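Local coordinates for protein Ton_1535 (Thermococcus onnurineus, PDB 3ZPJ) that is of unknown function but folds as an all-helical alpha-solenoid that includes an unusual left-handed helical turn, at residues M1-R13 with K22-V35. Sequence-based numbering, arbitrary orientation.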
ATOM      1  N   MET A   1     -30.822  -2.469  -1.718  1.00 37.13           N
ATOM      2  CA  MET A   1     -30.188  -1.217  -1.252  1.00 44.01           C
ATOM      3  C   MET A   1     -30.933  -0.613  -0.049  1.00 50.31           C
ATOM      4  O   MET A   1     -30.318  -0.254   0.955  1.00 51.50           O
ATOM      5  CB  MET A   1     -30.067  -0.196  -2.376  1.00 48.50           C
ATOM      6  CG  MET A   1     -28.778   0.660  -2.387  1.00 45.86           C
ATOM      7  SD  MET A   1     -27.180  -0.196  -2.536  1.00 39.84           S
ATOM      8  CE  MET A   1     -26.225   0.989  -3.475  1.00 69.62           C
ATOM      9  N   THR A   2     -32.255  -0.531  -0.116  1.00 37.22           N
ATOM     10  CA  THR A   2     -32.990  -0.200   1.094  1.00 50.04           C
ATOM     11  C   THR A   2     -33.004  -1.404   2.040  1.00 53.01           C
ATOM     12  O   THR A   2     -33.090  -1.248   3.256  1.00 53.94           O
ATOM     13  CB  THR A   2     -34.426   0.351   0.833  1.00 53.99           C
ATOM     14  OG1 THR A   2     -35.295  -0.687   0.372  1.00 56.23           O
ATOM     15  CG2 THR A   2     -34.399   1.478  -0.178  1.00 54.17           C
ATOM     16  N   THR A   3     -32.903  -2.606   1.488  1.00 47.80           N
ATOM     17  CA  THR A   3     -32.811  -3.775   2.340  1.00 43.27           C
ATOM     18  C   THR A   3     -31.528  -3.722   3.173  1.00 48.64           C
ATOM     19  O   THR A   3     -31.535  -4.048   4.358  1.00 50.05           O
ATOM     20  CB  THR A   3     -32.877  -5.086   1.549  1.00 45.77           C
ATOM     21  OG1 THR A   3     -34.150  -5.192   0.895  1.00 48.14           O
ATOM     22  CG2 THR A   3     -32.719  -6.258   2.486  1.00 47.48           C
ATOM     23  N   LEU A   4     -30.431  -3.298   2.556  1.00 47.20           N
ATOM     24  CA  LEU A   4     -29.174  -3.153   3.279  1.00 44.82           C
ATOM     25  C   LEU A   4     -29.257  -2.070   4.364  1.00 49.88           C
ATOM     26  O   LEU A   4     -28.551  -2.128   5.374  1.00 49.46           O
ATOM     27  CB  LEU A   4     -28.013  -2.822   2.332  1.00 38.19           C
ATOM     28  CG  LEU A   4     -27.614  -3.726   1.166  1.00 49.69           C
ATOM     29  CD1 LEU A   4     -26.230  -3.339   0.732  1.00 48.36           C
ATOM     30  CD2 LEU A   4     -27.659  -5.192   1.513  1.00 50.70           C
ATOM     31  N   GLU A   5     -30.101  -1.072   4.137  1.00 54.43           N
ATOM     32  CA  GLU A   5     -30.268   0.020   5.090  1.00 56.57           C
ATOM     33  C   GLU A   5     -31.022  -0.490   6.318  1.00 53.52           C
ATOM     34  O   GLU A   5     -30.631  -0.212   7.450  1.00 57.82           O
ATOM     35  CB  GLU A   5     -31.021   1.186   4.437  1.00 63.83           C
ATOM     36  CG  GLU A   5     -30.709   2.563   5.024  1.00 73.24           C
ATOM     37  CD  GLU A   5     -31.562   3.681   4.418  1.00 74.05           C
ATOM     38  OE1 GLU A   5     -32.133   3.498   3.321  1.00 75.04           O
ATOM     39  OE2 GLU A   5     -31.671   4.750   5.047  1.00 78.50           O
ATOM     40  N   GLU A   6     -32.096  -1.240   6.082  1.00 42.34           N
ATOM     41  CA  GLU A   6     -32.843  -1.899   7.151  1.00 47.15           C
ATOM     42  C   GLU A   6     -31.960  -2.843   7.982  1.00 51.93           C
ATOM     43  O   GLU A   6     -32.017  -2.853   9.209  1.00 58.90           O
ATOM     44  CB  GLU A   6     -34.029  -2.663   6.566  1.00 46.19           C
ATOM     45  CG  GLU A   6     -34.983  -1.761   5.812  1.00 57.69           C
ATOM     46  CD  GLU A   6     -36.157  -2.500   5.198  1.00 68.07           C
ATOM     47  OE1 GLU A   6     -36.023  -3.705   4.887  1.00 72.26           O
ATOM     48  OE2 GLU A   6     -37.218  -1.866   5.025  1.00 73.07           O
ATOM     49  N   ILE A   7     -31.132  -3.626   7.309  1.00 47.08           N
ATOM     50  CA  ILE A   7     -30.208  -4.510   8.001  1.00 50.12           C
ATOM     51  C   ILE A   7     -29.182  -3.761   8.864  1.00 52.18           C
ATOM     52  O   ILE A   7     -28.953  -4.131  10.014  1.00 56.69           O
ATOM     53  CB  ILE A   7     -29.504  -5.439   7.006  1.00 47.52           C
ATOM     54  CG1 ILE A   7     -30.509  -6.480   6.493  1.00 45.95           C
ATOM     55  CG2 ILE A   7     -28.302  -6.095   7.653  1.00 40.51           C
ATOM     56  CD1 ILE A   7     -30.056  -7.202   5.251  1.00 49.73           C
ATOM     57  N   ASN A   8     -28.569  -2.716   8.316  1.00 50.08           N
ATOM     58  CA  ASN A   8     -27.614  -1.916   9.081  1.00 55.36           C
ATOM     59  C   ASN A   8     -28.247  -1.309  10.322  1.00 57.64           C
ATOM     60  O   ASN A   8     -27.638  -1.276  11.386  1.00 68.84           O
ATOM     61  CB  ASN A   8     -27.021  -0.798   8.223  1.00 54.37           C
ATOM     62  CG  ASN A   8     -25.948  -1.295   7.281  1.00 64.55           C
ATOM     63  OD1 ASN A   8     -25.136  -2.145   7.644  1.00 69.85           O
ATOM     64  ND2 ASN A   8     -25.940  -0.770   6.057  1.00 67.25           N
ATOM     65  N   LEU A   9     -29.476  -0.837  10.170  1.00 49.09           N
ATOM     66  CA  LEU A   9     -30.150  -0.103  11.220  1.00 56.90           C
ATOM     67  C   LEU A   9     -30.478  -1.069  12.353  1.00 67.31           C
ATOM     68  O   LEU A   9     -30.237  -0.773  13.521  1.00 71.21           O
ATOM     69  CB  LEU A   9     -31.415   0.555  10.654  1.00 54.53           C
ATOM     70  CG  LEU A   9     -32.279   1.573  11.411  1.00 56.01           C
ATOM     71  CD1 LEU A   9     -33.433   0.867  12.057  1.00 49.51           C
ATOM     72  CD2 LEU A   9     -31.499   2.404  12.445  1.00 54.62           C
ATOM     73  N   LEU A  10     -31.013  -2.231  11.990  1.00 60.66           N
ATOM     74  CA  LEU A  10     -31.295  -3.293  12.945  1.00 54.27           C
ATOM     75  C   LEU A  10     -30.033  -3.698  13.725  1.00 57.36           C
ATOM     76  O   LEU A  10     -30.109  -4.083  14.892  1.00 60.98           O
ATOM     77  CB  LEU A  10     -31.878  -4.509  12.222  1.00 42.66           C
ATOM     78  CG  LEU A  10     -33.349  -4.478  11.820  1.00 41.45           C
ATOM     79  CD1 LEU A  10     -33.606  -5.501  10.751  1.00 48.62           C
ATOM     80  CD2 LEU A  10     -34.251  -4.750  13.015  1.00 53.50           C
ATOM     81  N   VAL A  11     -28.876  -3.603  13.079  1.00 52.48           N
ATOM     82  CA  VAL A  11     -27.622  -3.956  13.723  1.00 61.96           C
ATOM     83  C   VAL A  11     -27.240  -2.865  14.717  1.00 73.74           C
ATOM     84  O   VAL A  11     -26.845  -3.145  15.854  1.00 74.21           O
ATOM     85  CB  VAL A  11     -26.494  -4.189  12.681  1.00 54.69           C
ATOM     86  CG1 VAL A  11     -25.122  -4.156  13.338  1.00 54.27           C
ATOM     87  CG2 VAL A  11     -26.711  -5.512  11.960  1.00 57.31           C
ATOM     88  N   GLU A  12     -27.391  -1.618  14.283  1.00 79.92           N
ATOM     89  CA  GLU A  12     -27.081  -0.459  15.112  1.00 86.13           C
ATOM     90  C   GLU A  12     -27.910  -0.467  16.392  1.00 81.54           C
ATOM     91  O   GLU A  12     -27.450  -0.038  17.448  1.00 84.93           O
ATOM     92  CB  GLU A  12     -27.327   0.827  14.325  1.00 89.87           C
ATOM     93  CG  GLU A  12     -26.976   2.088  15.076  1.00103.54           C
ATOM     94  CD  GLU A  12     -26.430   3.168  14.162  1.00114.42           C
ATOM     95  OE1 GLU A  12     -25.719   2.822  13.189  1.00113.58           O
ATOM     96  OE2 GLU A  12     -26.715   4.360  14.417  1.00118.68           O
ATOM     97  N   ARG A  13     -29.130  -0.978  16.286  1.00 77.12           N
ATOM     98  CA  ARG A  13     -30.039  -1.068  17.419  1.00 74.90           C
ATOM     99  C   ARG A  13     -29.787  -2.344  18.210  1.00 73.44           C
ATOM    100  O   ARG A  13     -30.526  -2.641  19.148  1.00 76.28           O
ATOM    101  CB  ARG A  13     -31.500  -1.065  16.943  1.00 76.71           C
ATOM    102  CG  ARG A  13     -31.948   0.171  16.148  1.00 77.53           C
ATOM    103  CD  ARG A  13     -32.120   1.407  17.029  1.00 78.54           C
ATOM    104  NE  ARG A  13     -31.248   2.494  16.585  1.00 79.22           N
ATOM    105  CZ  ARG A  13     -31.680   3.662  16.121  1.00 73.53           C
ATOM    106  NH1 ARG A  13     -32.978   3.907  16.056  1.00 67.04           N
ATOM    107  NH2 ARG A  13     -30.815   4.587  15.729  1.00 75.77           N
ATOM    108  N   LYS A  22     -33.330 -10.942   7.921  1.00 59.02           N
ATOM    109  CA  LYS A  22     -33.594 -10.131   6.739  1.00 56.13           C
ATOM    110  C   LYS A  22     -32.601 -10.398   5.630  1.00 54.40           C
ATOM    111  O   LYS A  22     -32.842 -10.047   4.478  1.00 58.45           O
ATOM    112  CB  LYS A  22     -33.547  -8.647   7.077  1.00 63.25           C
ATOM    113  CG  LYS A  22     -34.748  -8.157   7.836  1.00 76.52           C
ATOM    114  CD  LYS A  22     -34.923  -6.675   7.602  1.00 80.71           C
ATOM    115  CE  LYS A  22     -35.468  -6.409   6.221  1.00 73.07           C
ATOM    116  NZ  LYS A  22     -36.951  -6.568   6.194  1.00 58.53           N
ATOM    117  N   VAL A  23     -31.473 -11.001   5.984  1.00 45.53           N
ATOM    118  CA  VAL A  23     -30.413 -11.252   5.023  1.00 54.03           C
ATOM    119  C   VAL A  23     -30.904 -12.138   3.873  1.00 55.56           C
ATOM    120  O   VAL A  23     -30.345 -12.129   2.775  1.00 60.83           O
ATOM    121  CB  VAL A  23     -29.157 -11.809   5.731  1.00 58.23           C
ATOM    122  CG1 VAL A  23     -28.154 -12.383   4.741  1.00 55.95           C
ATOM    123  CG2 VAL A  23     -28.510 -10.701   6.549  1.00 54.34           C
ATOM    124  N   TYR A  24     -32.002 -12.846   4.102  1.00 56.08           N
ATOM    125  CA  TYR A  24     -32.551 -13.732   3.089  1.00 58.89           C
ATOM    126  C   TYR A  24     -33.482 -13.000   2.133  1.00 66.38           C
ATOM    127  O   TYR A  24     -33.792 -13.481   1.044  1.00 69.66           O
ATOM    128  CB  TYR A  24     -33.156 -14.951   3.766  1.00 66.36           C
ATOM    129  CG  TYR A  24     -32.073 -15.590   4.599  1.00 76.20           C
ATOM    130  CD1 TYR A  24     -31.123 -16.417   4.011  1.00 85.67           C
ATOM    131  CD2 TYR A  24     -31.934 -15.285   5.947  1.00 79.27           C
ATOM    132  CE1 TYR A  24     -30.096 -16.970   4.756  1.00 91.19           C
ATOM    133  CE2 TYR A  24     -30.910 -15.830   6.701  1.00 86.89           C
ATOM    134  CZ  TYR A  24     -29.993 -16.674   6.101  1.00 92.18           C
ATOM    135  OH  TYR A  24     -28.973 -17.219   6.848  1.00 93.08           O
ATOM    136  N   GLU A  25     -33.863 -11.791   2.515  1.00 67.62           N
ATOM    137  CA  GLU A  25     -34.566 -10.906   1.601  1.00 64.22           C
ATOM    138  C   GLU A  25     -33.606 -10.321   0.569  1.00 60.38           C
ATOM    139  O   GLU A  25     -34.014  -9.580  -0.318  1.00 59.43           O
ATOM    140  CB  GLU A  25     -35.288  -9.799   2.368  1.00 64.65           C
ATOM    141  CG  GLU A  25     -36.419 -10.329   3.239  1.00 71.83           C
ATOM    142  CD  GLU A  25     -37.120  -9.241   4.027  1.00 82.30           C
ATOM    143  OE1 GLU A  25     -36.778  -8.054   3.840  1.00 89.92           O
ATOM    144  OE2 GLU A  25     -38.017  -9.578   4.832  1.00 83.66           O
ATOM    145  N   ILE A  26     -32.324 -10.646   0.694  1.00 54.24           N
ATOM    146  CA  ILE A  26     -31.363 -10.273  -0.324  1.00 49.59           C
ATOM    147  C   ILE A  26     -31.400 -11.319  -1.422  1.00 58.39           C
ATOM    148  O   ILE A  26     -31.380 -12.518  -1.144  1.00 60.74           O
ATOM    149  CB  ILE A  26     -29.946 -10.161   0.239  1.00 47.50           C
ATOM    150  CG1 ILE A  26     -29.879  -9.014   1.245  1.00 43.87           C
ATOM    151  CG2 ILE A  26     -28.927  -9.931  -0.890  1.00 34.83           C
ATOM    152  CD1 ILE A  26     -28.486  -8.712   1.708  1.00 44.83           C
ATOM    153  N   GLU A  27     -31.473 -10.860  -2.667  1.00 63.28           N
ATOM    154  CA  GLU A  27     -31.561 -11.763  -3.804  1.00 72.35           C
ATOM    155  C   GLU A  27     -30.292 -12.588  -3.965  1.00 67.88           C
ATOM    156  O   GLU A  27     -30.291 -13.807  -3.778  1.00 71.04           O
ATOM    157  CB  GLU A  27     -31.829 -10.973  -5.083  1.00 79.13           C
ATOM    158  CG  GLU A  27     -33.210 -10.351  -5.133  1.00 94.52           C
ATOM    159  CD  GLU A  27     -33.465  -9.595  -6.429  1.00104.40           C
ATOM    160  OE1 GLU A  27     -32.735  -8.611  -6.708  1.00104.71           O
ATOM    161  OE2 GLU A  27     -34.396  -9.989  -7.168  1.00101.30           O
ATOM    162  N   ASP A  28     -29.208 -11.904  -4.299  1.00 59.92           N
ATOM    163  CA  ASP A  28     -27.957 -12.561  -4.606  1.00 51.01           C
ATOM    164  C   ASP A  28     -27.298 -13.180  -3.371  1.00 48.25           C
ATOM    165  O   ASP A  28     -27.166 -12.519  -2.344  1.00 53.84           O
ATOM    166  CB  ASP A  28     -27.018 -11.550  -5.231  1.00 48.54           C
ATOM    167  CG  ASP A  28     -25.852 -12.197  -5.907  1.00 56.62           C
ATOM    168  OD1 ASP A  28     -26.083 -13.082  -6.761  1.00 64.75           O
ATOM    169  OD2 ASP A  28     -24.711 -11.814  -5.588  1.00 54.54           O
ATOM    170  N   PRO A  29     -26.903 -14.459  -3.472  1.00 44.56           N
ATOM    171  CA  PRO A  29     -26.147 -15.256  -2.489  1.00 46.06           C
ATOM    172  C   PRO A  29     -24.807 -14.651  -2.125  1.00 48.46           C
ATOM    173  O   PRO A  29     -24.465 -14.532  -0.942  1.00 47.49           O
ATOM    174  CB  PRO A  29     -25.914 -16.575  -3.229  1.00 44.40           C
ATOM    175  CG  PRO A  29     -27.139 -16.717  -4.053  1.00 47.25           C
ATOM    176  CD  PRO A  29     -27.485 -15.314  -4.519  1.00 42.64           C
ATOM    177  N   ILE A  30     -24.036 -14.295  -3.142  1.00 46.52           N
ATOM    178  CA  ILE A  30     -22.778 -13.619  -2.905  1.00 45.55           C
ATOM    179  C   ILE A  30     -23.004 -12.343  -2.094  1.00 44.93           C
ATOM    180  O   ILE A  30     -22.255 -12.047  -1.165  1.00 46.76           O
ATOM    181  CB  ILE A  30     -22.051 -13.335  -4.219  1.00 44.42           C
ATOM    182  CG1 ILE A  30     -21.377 -14.616  -4.702  1.00 34.24           C
ATOM    183  CG2 ILE A  30     -21.002 -12.242  -4.039  1.00 35.82           C
ATOM    184  CD1 ILE A  30     -20.914 -14.535  -6.114  1.00 44.42           C
ATOM    185  N   GLU A  31     -24.069 -11.620  -2.412  1.00 45.62           N
ATOM    186  CA  GLU A  31     -24.417 -10.428  -1.659  1.00 49.25           C
ATOM    187  C   GLU A  31     -24.802 -10.780  -0.213  1.00 45.44           C
ATOM    188  O   GLU A  31     -24.415 -10.089   0.724  1.00 44.57           O
ATOM    189  CB  GLU A  31     -25.537  -9.668  -2.366  1.00 63.71           C
ATOM    190  CG  GLU A  31     -25.758  -8.264  -1.841  1.00 74.31           C
ATOM    191  CD  GLU A  31     -24.594  -7.340  -2.132  1.00 71.03           C
ATOM    192  OE1 GLU A  31     -23.762  -7.679  -3.003  1.00 57.16           O
ATOM    193  OE2 GLU A  31     -24.519  -6.274  -1.484  1.00 75.24           O
ATOM    194  N   GLN A  32     -25.536 -11.873  -0.029  1.00 37.72           N
ATOM    195  CA  GLN A  32     -25.842 -12.349   1.324  1.00 40.01           C
ATOM    196  C   GLN A  32     -24.569 -12.631   2.121  1.00 40.72           C
ATOM    197  O   GLN A  32     -24.522 -12.395   3.317  1.00 49.43           O
ATOM    198  CB  GLN A  32     -26.716 -13.605   1.277  1.00 31.24           C
ATOM    199  CG  GLN A  32     -28.096 -13.367   0.705  1.00 37.25           C
ATOM    200  CD  GLN A  32     -28.931 -14.623   0.701  1.00 44.70           C
ATOM    201  OE1 GLN A  32     -28.399 -15.719   0.828  1.00 54.47           O
ATOM    202  NE2 GLN A  32     -30.244 -14.474   0.557  1.00 39.70           N
ATOM    203  N   VAL A  33     -23.536 -13.122   1.442  1.00 35.72           N
ATOM    204  CA  VAL A  33     -22.315 -13.533   2.102  1.00 35.16           C
ATOM    205  C   VAL A  33     -21.471 -12.321   2.470  1.00 40.04           C
ATOM    206  O   VAL A  33     -20.900 -12.272   3.562  1.00 42.90           O
ATOM    207  CB  VAL A  33     -21.515 -14.519   1.219  1.00 37.89           C
ATOM    208  CG1 VAL A  33     -20.182 -14.864   1.853  1.00 47.68           C
ATOM    209  CG2 VAL A  33     -22.312 -15.765   1.010  1.00 41.40           C
ATOM    210  N   GLN A  34     -21.389 -11.369   1.536  1.00 35.46           N
ATOM    211  CA  GLN A  34     -20.856 -10.033   1.781  1.00 47.78           C
ATOM    212  C   GLN A  34     -21.466  -9.404   3.026  1.00 48.30           C
ATOM    213  O   GLN A  34     -20.762  -8.892   3.890  1.00 44.04           O
ATOM    214  CB  GLN A  34     -21.182  -9.105   0.603  1.00 50.67           C
ATOM    215  CG  GLN A  34     -20.462  -9.416  -0.686  1.00 68.25           C
ATOM    216  CD  GLN A  34     -19.049  -8.886  -0.693  1.00 77.68           C
ATOM    217  OE1 GLN A  34     -18.481  -8.594   0.364  1.00 80.81           O
ATOM    218  NE2 GLN A  34     -18.471  -8.748  -1.889  1.00 73.60           N
ATOM    219  N   VAL A  35     -22.786  -9.415   3.101  1.00 45.69           N
ATOM    220  CA  VAL A  35     -23.444  -8.768   4.212  1.00 42.91           C
ATOM    221  C   VAL A  35     -23.105  -9.511   5.492  1.00 46.29           C
ATOM    222  O   VAL A  35     -22.667  -8.903   6.477  1.00 43.60           O
ATOM    223  CB  VAL A  35     -24.957  -8.700   3.997  1.00 49.07           C
ATOM    224  CG1 VAL A  35     -25.656  -8.218   5.255  1.00 46.67           C
ATOM    225  CG2 VAL A  35     -25.259  -7.777   2.839  1.00 52.47           C
TER
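The carboxylates of Glu6 and Glu25 both turn to the ammonium of Lys22: Glu25 OE1 takes NZ on its syn side, 32° out of the carboxylate plane, at 2.8 Å, while Glu6 OE1 makes a looser salt bridge across the contact, 3.3 Å from NZ. Bends at chi3 and chi4 of Lys22 carry CE and NZ back to these carboxylates; before them, its CD meets Leu10 CD1 at 3.6 Å and its CB meets Ile7 CG1 at 3.8 Å. Deeper in, the side chains are mainly apolar. Leu4 CD2 rests against the adjoining methyls Ile26 CD1 (3.6 Å) and Val35 CG2 (3.8 Å), its side chain crossing that of Ile26 at about a right angle. Ile7 CD1 touches Val23 CG2, and its CG2 branch, anti to the backbone N, faces Val35 CG1. The 29-35 part of helix 29-45, started by the Asp28 N-cap, runs 25° from helix 2-12, and its Val33 packs on helices 53-66 and 70-86. A methionine in place of Lys22 would probably leave Glu6 and Glu25, whose OE1 atoms lie 4.5 Å apart, without their shared cation. Methyl packing thus joins the chain's first helix to turn residues 22-26 and Val35, while one positive charge links two carboxylates.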